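Long-range contact in oxidized polyvinyl alcohol hydrolase (Sphingopyxis, PDB 3WLA), which hydrolyses the beta-diketone groups of oxidized polyvinyl alcohol, and also 4,6-nonanedione, cutting a carbon-carbon bond in the second step of polyvinyl alcohol degradation: residues L172-E177 with L229-V234. Residues are numbered along the deposited sequence; the frame is centred on the assembly and turned at random.
Sequences LLFDSE and LDPMVV
In this alpha/beta-hydrolase fold the end of helix 163-174 packs on strand 232-238, where L172 meets M232 and V234. CD1 of L172 touches CG2 of V234 tip to tip at 3.7 Å. The other branch, CD2, lies 3.8 Å from SD of M232. The M232 chain is extended through chi2 and bends at chi3 (-60°). This bend sets CE 3.5 Å from the carbonyl oxygen L172 O, with S176 CB close by at 3.6 Å. L172 O is buried here and has no hydrogen-bond partner; methyl groups cover it. Helix 163-174 follows S162, probably the nucleophile on its elbow, and the strand lies in the central mixed sheet beside strand 274-280. Past the helix the chain turns, and S176 takes up the contact. Its OG sits between the backbone N and the carbonyl carbon (chi1 64°). There it accepts a hydrogen bond from D230 N, 3.0 Å long and fairly straight at 159°. With an alanine here, D230 N would probably be left without its acceptor, and the link between the two segments through this hydrogen bond would be lost. CD2 of L229 makes a van der Waals contact with L173 O at 3.7 Å. At the outer edge, a water donates to both E177 O and D230 OD2. NZ of K308 hydrogen-bonds to both S176 O and P231 O, bridging the two segments.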
loop_
_atom_site.group_PDB
_atom_site.type_symbol
_atom_site.label_atom_id
_atom_site.label_comp_id
_atom_site.label_asym_id
_atom_site.label_seq_id
_atom_site.Cartn_x
_atom_site.Cartn_y
_atom_site.Cartn_z
ATOM N N LEU A 172 0.851 6.713 2.008
ATOM C CA LEU A 172 -0.099 7.723 1.487
ATOM C C LEU A 172 -0.449 8.757 2.558
ATOM O O LEU A 172 -0.829 9.901 2.232
ATOM C CB LEU A 172 -1.402 7.088 0.965
ATOM C CG LEU A 172 -1.254 6.125 -0.244
ATOM C CD1 LEU A 172 -2.585 5.617 -0.658
ATOM C CD2 LEU A 172 -0.596 6.806 -1.423
ATOM N N LEU A 173 -0.352 8.344 3.826
ATOM C CA LEU A 173 -0.673 9.227 4.938
ATOM C C LEU A 173 0.463 10.145 5.297
ATOM O O LEU A 173 0.236 11.315 5.679
ATOM C CB LEU A 173 -1.097 8.423 6.187
ATOM C CG LEU A 173 -2.489 7.732 6.113
ATOM C CD1 LEU A 173 -2.675 6.775 7.304
ATOM C CD2 LEU A 173 -3.606 8.748 6.072
ATOM N N PHE A 174 1.672 9.619 5.231
ATOM C CA PHE A 174 2.864 10.395 5.554
ATOM C C PHE A 174 3.538 11.134 4.404
ATOM O O PHE A 174 4.214 12.116 4.628
ATOM C CB PHE A 174 3.960 9.515 6.130
ATOM C CG PHE A 174 3.849 9.304 7.617
ATOM C CD1 PHE A 174 4.337 10.253 8.497
ATOM C CD2 PHE A 174 3.192 8.160 8.134
ATOM C CE1 PHE A 174 4.169 10.100 9.876
ATOM C CE2 PHE A 174 3.014 7.980 9.508
ATOM C CZ PHE A 174 3.507 8.970 10.396
ATOM N N ASP A 175 3.358 10.645 3.184
ATOM C CA ASP A 175 4.061 11.214 2.051
ATOM C C ASP A 175 3.147 11.434 0.851
ATOM O O ASP A 175 3.470 11.079 -0.294
ATOM C CB ASP A 175 5.217 10.251 1.706
ATOM C CG ASP A 175 6.308 10.907 0.865
ATOM O OD1 ASP A 175 6.272 12.132 0.734
ATOM O OD2 ASP A 175 7.213 10.201 0.353
ATOM N N SER A 176 2.007 12.054 1.094
ATOM C CA SER A 176 1.089 12.323 0.007
ATOM C C SER A 176 1.636 13.381 -0.979
ATOM O O SER A 176 1.099 13.568 -2.056
ATOM C CB SER A 176 -0.258 12.767 0.564
ATOM O OG SER A 176 -0.157 13.994 1.265
ATOM N N GLU A 177 2.721 14.055 -0.624
ATOM C CA GLU A 177 3.307 15.054 -1.523
ATOM C C GLU A 177 3.959 14.333 -2.701
ATOM O O GLU A 177 4.100 14.875 -3.800
ATOM C CB GLU A 177 4.393 15.865 -0.812
ATOM C CG GLU A 177 3.891 16.887 0.159
ATOM C CD GLU A 177 3.278 16.256 1.426
ATOM O OE1 GLU A 177 3.711 15.121 1.853
ATOM O OE2 GLU A 177 2.361 16.933 1.992
ATOM N N LEU A 229 -4.333 16.485 3.130
ATOM C CA LEU A 229 -3.281 15.786 2.382
ATOM C C LEU A 229 -3.185 16.406 0.989
ATOM O O LEU A 229 -4.113 17.092 0.539
ATOM C CB LEU A 229 -3.620 14.290 2.206
ATOM C CG LEU A 229 -3.895 13.430 3.444
ATOM C CD1 LEU A 229 -4.538 12.128 2.940
ATOM C CD2 LEU A 229 -2.594 13.176 4.250
ATOM N N ASP A 230 -2.069 16.138 0.324
ATOM C CA ASP A 230 -1.830 16.575 -1.043
ATOM C C ASP A 230 -2.852 15.757 -1.886
ATOM O O ASP A 230 -3.274 14.682 -1.440
ATOM C CB ASP A 230 -0.417 16.184 -1.420
ATOM C CG ASP A 230 0.232 17.182 -2.365
ATOM O OD1 ASP A 230 0.315 18.362 -1.960
ATOM O OD2 ASP A 230 0.657 16.782 -3.498
ATOM N N PRO A 231 -3.229 16.222 -3.109
ATOM C CA PRO A 231 -4.197 15.547 -3.998
ATOM C C PRO A 231 -3.772 14.129 -4.395
ATOM O O PRO A 231 -2.605 13.897 -4.784
ATOM C CB PRO A 231 -4.268 16.476 -5.209
ATOM C CG PRO A 231 -3.968 17.766 -4.638
ATOM C CD PRO A 231 -2.764 17.454 -3.765
ATOM N N MET A 232 -4.729 13.206 -4.306
ATOM C CA MET A 232 -4.483 11.787 -4.625
ATOM C C MET A 232 -5.744 11.051 -4.985
ATOM O O MET A 232 -6.863 11.537 -4.725
ATOM C CB MET A 232 -3.899 11.018 -3.412
ATOM C CG MET A 232 -2.482 11.334 -2.975
ATOM S SD MET A 232 -1.943 10.326 -1.561
ATOM C CE MET A 232 -3.148 10.732 -0.207
ATOM N N VAL A 233 -5.552 9.862 -5.572
ATOM C CA VAL A 233 -6.657 8.942 -5.863
ATOM C C VAL A 233 -6.265 7.618 -5.125
ATOM O O VAL A 233 -5.117 7.130 -5.223
ATOM C CB VAL A 233 -6.853 8.711 -7.387
ATOM C CG1 VAL A 233 -5.606 8.351 -8.025
ATOM C CG2 VAL A 233 -7.895 7.667 -7.626
ATOM N N VAL A 234 -7.192 7.082 -4.349
ATOM C CA VAL A 234 -6.919 5.859 -3.573
ATOM C C VAL A 234 -7.990 4.803 -3.797
ATOM O O VAL A 234 -9.211 5.085 -3.663
ATOM C CB VAL A 234 -6.822 6.208 -2.076
ATOM C CG1 VAL A 234 -6.560 4.907 -1.205
ATOM C CG2 VAL A 234 -5.716 7.239 -1.870
HETATM O O HOH W 1 3.598 17.541 -4.536
#